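Local coordinates for GDSL-like protein (Collinsella aerofaciens ATCC 25986, PDB 7BXD) that probably hydrolyses acyl esters, as a member of the GDSL-like lipase/acylhydrolase family of the SGNH hydrolase clan, at residues 36-41 with 102-107. Sequence-based numbering, arbitrary orientation.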
ATOM      1  N   ASP A  36      -1.048  -2.128   4.677  1.00 13.42           N
ATOM      2  CA  ASP A  36      -1.519  -3.471   5.057  1.00 13.06           C
ATOM      3  C   ASP A  36      -0.333  -4.271   5.619  1.00 12.89           C
ATOM      4  O   ASP A  36       0.563  -3.680   6.253  1.00 13.58           O
ATOM      5  CB  ASP A  36      -2.289  -4.101   3.885  1.00 14.01           C
ATOM      6  CG  ASP A  36      -1.440  -4.288   2.627  1.00 14.00           C
ATOM      7  OD1 ASP A  36      -0.186  -4.368   2.736  1.00 14.07           O
ATOM      8  OD2 ASP A  36      -2.032  -4.335   1.528  1.00 14.61           O
ATOM      9  N   SER A  37      -0.330  -5.586   5.422  1.00 13.08           N
ATOM     10  CA  SER A  37       0.794  -6.409   5.879  1.00 13.91           C
ATOM     11  C   SER A  37       2.126  -5.921   5.326  1.00 13.61           C
ATOM     12  O   SER A  37       3.178  -6.125   5.963  1.00 14.09           O
ATOM     13  CB  SER A  37       0.640  -7.864   5.435  1.00 15.79           C
ATOM     14  OG  SER A  37      -0.654  -8.375   5.678  1.00 17.98           O
ATOM     15  N   THR A  38       2.118  -5.381   4.098  1.00 13.37           N
ATOM     16  CA  THR A  38       3.343  -4.948   3.430  1.00 13.57           C
ATOM     17  C   THR A  38       3.840  -3.602   3.915  1.00 13.72           C
ATOM     18  O   THR A  38       4.897  -3.147   3.464  1.00 14.64           O
ATOM     19  CB  THR A  38       3.169  -4.976   1.894  1.00 13.89           C
ATOM     20  OG1 THR A  38       2.127  -4.081   1.455  1.00 14.62           O
ATOM     21  CG2 THR A  38       2.881  -6.396   1.406  1.00 15.67           C
ATOM     22  N   THR A  39       3.103  -2.963   4.834  1.00 13.56           N
ATOM     23  CA  THR A  39       3.626  -1.872   5.646  1.00 13.55           C
ATOM     24  C   THR A  39       3.888  -2.321   7.080  1.00 13.73           C
ATOM     25  O   THR A  39       4.929  -1.968   7.653  1.00 14.30           O
ATOM     26  CB  THR A  39       2.667  -0.655   5.621  1.00 13.67           C
ATOM     27  OG1 THR A  39       2.633  -0.125   4.288  1.00 14.56           O
ATOM     28  CG2 THR A  39       3.144   0.442   6.537  1.00 14.98           C
ATOM     29  N   TRP A  40       2.988  -3.112   7.690  1.00 13.77           N
ATOM     30  CA  TRP A  40       3.226  -3.591   9.055  1.00 14.09           C
ATOM     31  C   TRP A  40       4.590  -4.260   9.169  1.00 14.00           C
ATOM     32  O   TRP A  40       5.290  -4.096  10.185  1.00 14.76           O
ATOM     33  CB  TRP A  40       2.136  -4.582   9.459  1.00 14.96           C
ATOM     34  CG  TRP A  40       2.260  -4.996  10.911  1.00 14.93           C
ATOM     35  CD1 TRP A  40       1.828  -4.288  11.996  1.00 16.30           C
ATOM     36  CD2 TRP A  40       2.872  -6.199  11.429  1.00 14.58           C
ATOM     37  NE1 TRP A  40       2.134  -4.967  13.155  1.00 16.86           N
ATOM     38  CE2 TRP A  40       2.776  -6.142  12.837  1.00 15.83           C
ATOM     39  CE3 TRP A  40       3.470  -7.310  10.832  1.00 14.95           C
ATOM     40  CZ2 TRP A  40       3.286  -7.152  13.660  1.00 16.10           C
ATOM     41  CZ3 TRP A  40       3.957  -8.331  11.640  1.00 15.90           C
ATOM     42  CH2 TRP A  40       3.880  -8.230  13.047  1.00 16.04           C
ATOM     43  N   GLY A  41       4.977  -5.031   8.141  1.00 14.14           N
ATOM     44  CA  GLY A  41       6.242  -5.752   8.137  1.00 14.82           C
ATOM     45  C   GLY A  41       6.136  -7.257   8.253  1.00 14.50           C
ATOM     46  O   GLY A  41       7.034  -7.883   8.810  1.00 14.99           O
ATOM     47  N   VAL A 102       1.585   8.459   3.037  1.00 13.58           N
ATOM     48  CA  VAL A 102       1.919   7.461   2.013  1.00 13.70           C
ATOM     49  C   VAL A 102       0.927   6.321   2.182  1.00 12.94           C
ATOM     50  O   VAL A 102       0.932   5.645   3.223  1.00 14.36           O
ATOM     51  CB  VAL A 102       3.367   6.961   2.165  1.00 14.57           C
ATOM     52  CG1 VAL A 102       3.657   5.877   1.140  1.00 15.75           C
ATOM     53  CG2 VAL A 102       4.361   8.124   2.014  1.00 15.89           C
ATOM     54  N   VAL A 103       0.043   6.121   1.188  1.00 12.51           N
ATOM     55  CA  VAL A 103      -1.016   5.106   1.275  1.00 12.98           C
ATOM     56  C   VAL A 103      -0.646   3.981   0.323  1.00 13.09           C
ATOM     57  O   VAL A 103      -0.510   4.211  -0.887  1.00 13.32           O
ATOM     58  CB  VAL A 103      -2.397   5.693   0.930  1.00 13.64           C
ATOM     59  CG1 VAL A 103      -3.457   4.608   1.070  1.00 15.05           C
ATOM     60  CG2 VAL A 103      -2.714   6.915   1.814  1.00 15.35           C
ATOM     61  N   PHE A 104      -0.492   2.767   0.861  1.00 12.70           N
ATOM     62  CA  PHE A 104       0.036   1.622   0.122  1.00 12.72           C
ATOM     63  C   PHE A 104      -0.860   0.429   0.431  1.00 12.60           C
ATOM     64  O   PHE A 104      -0.776  -0.140   1.519  1.00 13.16           O
ATOM     65  CB  PHE A 104       1.466   1.413   0.629  1.00 13.48           C
ATOM     66  CG  PHE A 104       2.244   0.264   0.004  1.00 13.09           C
ATOM     67  CD1 PHE A 104       2.044  -0.169  -1.309  1.00 13.13           C
ATOM     68  CD2 PHE A 104       3.258  -0.338   0.764  1.00 13.25           C
ATOM     69  CE1 PHE A 104       2.831  -1.177  -1.851  1.00 13.96           C
ATOM     70  CE2 PHE A 104       4.040  -1.357   0.225  1.00 13.95           C
ATOM     71  CZ  PHE A 104       3.819  -1.778  -1.087  1.00 14.33           C
ATOM     72  N   GLY A 105      -1.770   0.094  -0.476  1.00 13.04           N
ATOM     73  CA  GLY A 105      -2.703  -0.994  -0.229  1.00 13.31           C
ATOM     74  C   GLY A 105      -3.353  -1.437  -1.517  1.00 12.93           C
ATOM     75  O   GLY A 105      -3.089  -0.887  -2.591  1.00 13.37           O
ATOM     76  N   GLY A 106      -4.225  -2.450  -1.388  1.00 13.18           N
ATOM     77  CA  GLY A 106      -5.039  -2.925  -2.486  1.00 13.57           C
ATOM     78  C   GLY A 106      -4.840  -4.386  -2.829  1.00 13.45           C
ATOM     79  O   GLY A 106      -5.719  -4.973  -3.474  1.00 14.51           O
ATOM     80  N   VAL A 107      -3.744  -5.018  -2.395  1.00 13.58           N
ATOM     81  CA  VAL A 107      -3.586  -6.423  -2.756  1.00 14.24           C
ATOM     82  C   VAL A 107      -4.675  -7.252  -2.089  1.00 13.78           C
ATOM     83  O   VAL A 107      -5.109  -8.274  -2.645  1.00 14.93           O
ATOM     84  CB  VAL A 107      -2.158  -6.966  -2.497  1.00 14.23           C
ATOM     85  CG1 VAL A 107      -1.894  -7.164  -0.994  1.00 15.37           C
ATOM     86  CG2 VAL A 107      -1.912  -8.256  -3.271  1.00 16.07           C
TER
HETATM   87  O   HOH W   1       1.089  -1.674   2.708  1.00 13.92           O
HETATM   88  O   HOH W   2      -4.649  -4.292   0.832  1.00 14.28           O
HETATM   89  O   HOH W   3      -1.344  -3.850  -1.085  1.00 14.59           O
HETATM   90  O   HOH W   4       2.446   2.829   3.727  1.00 18.79           O
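The hydroxyl of T38 lies over one face of the F104 ring, with OG1 3.5 Å from CE2, and the two side chains cross at about a right angle. T39 reaches the same ring obliquely, its OG1 3.6 Å from F104 CD2. F104 CG stands anti to the backbone N (chi1 -180°), a setting that brings the ring against the T38 and T39 hydroxyls. At the other end of the contact, D36 OD2 lies 3.8 Å from V107 CG1. No direct hydrogen bond joins 36-41 to 102-107; four waters bridge the two instead. One accepts from D36 N and T39 OG1 and donates to F104 O, while another donates to T39 OG1 and V102 O. Two more donate to D36 OD2 and accept from G106 N and V107 N respectively, so the carboxylate is tied to the start of helix 107-111. The other oxygen, OD1, is fixed from within its own turn: T38 OG1 donates to its syn lone pair at 2.7 Å. T38 N donates to it from the anti side, the capping bond, with 158° at the hydrogen. D36 is thus the N-cap of helix 37-40, and an alanine here would probably leave T38 N without its cap and the two bridging waters without their acceptor. The contact joins the C-terminal ends of neighbouring parallel strands 30-35 and 100-104, where D36 and S37 match the Asp-Ser of the GDSL block, consistent with S37 being the nucleophile, as in related SGNH hydrolases; the F104 side chain also touches M150 of strand 146-150.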